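Local coordinates for protein putative 4-hydroxybenzoyl-CoA thioesterase (Geobacillus stearothermophilus, PDB 2OIW) that probably acts as a hot-dog-fold thioesterase, hydrolysing acyl-CoA thioesters, perhaps 4-hydroxybenzoyl-CoA, at residues H36-L41 with V74-E79. Numbering follows the deposited sequence.
Sequences HEIFKL and VYTGIE
I38 reaches from helix 36-42 to T76 and I78 on strand 72-81, a small apolar junction between helix and antiparallel sheet in a hot-dog fold, where the curled sheet wraps a central helical stretch, here helices 27-34 and 36-42. No hydrogen bond joins the two segments; methyl groups do all the touching, and the backbones stay well apart, with I38 CA 9.1 Å from T76 CA. The isoleucine bridges that gap by its long branch. Its CB points at the strand, CG1 lies opposite the carbonyl carbon (chi1 -69°), and the extended second torsion (chi2 166°) carries CD1 outward as the leading atom. T76 also faces the helix, and its methyl and hydroxyl have different partners. The CG2 methyl meets I38 CD1 at 4.0 Å, while OG1 turns to G34 O, at the end of the preceding helix 27-34, in a weak hydrogen bond that helps to satisfy this buried hydroxyl. I78 lies two residues further along the strand. Its CB does not aim directly at the helix, and only the end of the side chain comes near: a folded second torsion (chi2 -64°) bends CD1 back toward I38, in contrast to the stretched chain of its partner. All three touching residues are buried: I88 of strand 85-94 packs against both I38 and T76, F5 of strand 5-9 also meets I38, and L127 of helix 121-128 touches I78. Through I38 the helix meets the apolar layer on the sheet. The closest approach between the segments joins two terminal methyls, I38 CD1 and I78 CD1, 3.7 Å apart.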
# COMPACT_ATOMS: atom_id res chain seq x y z
N HIS A 36 -8.71 -14.82 -3.81
CA HIS A 36 -9.68 -14.37 -4.83
C HIS A 36 -10.77 -15.39 -5.20
O HIS A 36 -11.97 -15.08 -5.15
CB HIS A 36 -8.91 -13.97 -6.10
CG HIS A 36 -9.75 -13.27 -7.12
ND1 HIS A 36 -10.10 -11.93 -6.99
CD2 HIS A 36 -10.31 -13.70 -8.27
CE1 HIS A 36 -10.83 -11.58 -8.04
NE2 HIS A 36 -10.99 -12.64 -8.82
N GLU A 37 -10.35 -16.59 -5.61
CA GLU A 37 -11.31 -17.66 -5.95
C GLU A 37 -12.23 -18.08 -4.79
O GLU A 37 -13.37 -18.46 -4.98
CB GLU A 37 -10.58 -18.87 -6.50
CG GLU A 37 -9.85 -18.62 -7.82
CD GLU A 37 -10.73 -18.02 -8.91
OE1 GLU A 37 -11.94 -18.35 -9.00
OE2 GLU A 37 -10.20 -17.22 -9.71
N ILE A 38 -11.71 -17.98 -3.57
CA ILE A 38 -12.50 -18.25 -2.39
C ILE A 38 -13.54 -17.16 -2.23
O ILE A 38 -14.71 -17.48 -2.05
CB ILE A 38 -11.63 -18.42 -1.12
CG1 ILE A 38 -10.83 -19.72 -1.22
CG2 ILE A 38 -12.51 -18.45 0.15
CD1 ILE A 38 -9.66 -19.87 -0.19
N PHE A 39 -13.13 -15.90 -2.25
CA PHE A 39 -14.09 -14.77 -2.20
C PHE A 39 -15.17 -14.95 -3.28
O PHE A 39 -16.36 -14.70 -3.03
CB PHE A 39 -13.37 -13.42 -2.38
CG PHE A 39 -12.37 -13.11 -1.29
CD1 PHE A 39 -12.44 -13.74 -0.04
CD2 PHE A 39 -11.37 -12.17 -1.50
CE1 PHE A 39 -11.52 -13.43 0.96
CE2 PHE A 39 -10.45 -11.86 -0.50
CZ PHE A 39 -10.52 -12.51 0.72
N LYS A 40 -14.77 -15.42 -4.45
CA LYS A 40 -15.69 -15.53 -5.57
C LYS A 40 -16.78 -16.59 -5.31
O LYS A 40 -17.89 -16.46 -5.83
CB LYS A 40 -14.93 -15.79 -6.88
CG LYS A 40 -15.68 -15.36 -8.12
CD LYS A 40 -14.95 -15.78 -9.40
CE LYS A 40 -15.71 -15.32 -10.64
NZ LYS A 40 -17.18 -15.72 -10.63
N LEU A 41 -16.47 -17.59 -4.49
CA LEU A 41 -17.48 -18.62 -4.15
C LEU A 41 -18.62 -18.09 -3.27
O LEU A 41 -19.79 -18.50 -3.42
CB LEU A 41 -16.82 -19.83 -3.51
CG LEU A 41 -15.89 -20.63 -4.43
CD1 LEU A 41 -15.09 -21.62 -3.61
CD2 LEU A 41 -16.66 -21.37 -5.54
N VAL A 74 1.55 -17.84 -5.31
CA VAL A 74 0.76 -18.04 -4.10
C VAL A 74 -0.07 -19.29 -4.27
O VAL A 74 -0.79 -19.44 -5.27
CB VAL A 74 -0.12 -16.80 -3.83
CG1 VAL A 74 -0.79 -16.89 -2.42
CG2 VAL A 74 0.76 -15.51 -3.95
N TYR A 75 0.08 -20.20 -3.31
CA TYR A 75 -0.76 -21.40 -3.20
C TYR A 75 -1.68 -21.22 -2.02
O TYR A 75 -1.23 -20.94 -0.91
CB TYR A 75 0.10 -22.62 -2.97
CG TYR A 75 1.08 -22.86 -4.09
CD1 TYR A 75 0.70 -23.61 -5.22
CD2 TYR A 75 2.37 -22.38 -4.02
CE1 TYR A 75 1.59 -23.86 -6.25
CE2 TYR A 75 3.28 -22.61 -5.07
CZ TYR A 75 2.87 -23.36 -6.16
OH TYR A 75 3.73 -23.59 -7.18
N THR A 76 -2.96 -21.43 -2.26
CA THR A 76 -3.98 -21.14 -1.27
C THR A 76 -4.93 -22.32 -1.21
O THR A 76 -5.49 -22.72 -2.23
CB THR A 76 -4.74 -19.83 -1.63
OG1 THR A 76 -3.78 -18.77 -1.84
CG2 THR A 76 -5.69 -19.46 -0.48
N GLY A 77 -5.07 -22.89 -0.02
CA GLY A 77 -5.92 -24.06 0.16
C GLY A 77 -6.75 -23.90 1.41
O GLY A 77 -6.55 -22.95 2.18
N ILE A 78 -7.66 -24.85 1.61
CA ILE A 78 -8.53 -24.86 2.77
C ILE A 78 -8.00 -25.87 3.79
O ILE A 78 -7.94 -27.06 3.49
CB ILE A 78 -9.98 -25.22 2.36
CG1 ILE A 78 -10.53 -24.21 1.31
CG2 ILE A 78 -10.91 -25.35 3.60
CD1 ILE A 78 -10.64 -22.78 1.85
N GLU A 79 -7.60 -25.41 4.97
CA GLU A 79 -7.16 -26.36 6.01
C GLU A 79 -8.32 -26.89 6.88
O GLU A 79 -8.29 -28.02 7.35
CB GLU A 79 -6.10 -25.74 6.91
CG GLU A 79 -5.49 -26.77 7.86
CD GLU A 79 -4.51 -26.18 8.88
OE1 GLU A 79 -4.78 -25.08 9.41
OE2 GLU A 79 -3.49 -26.85 9.17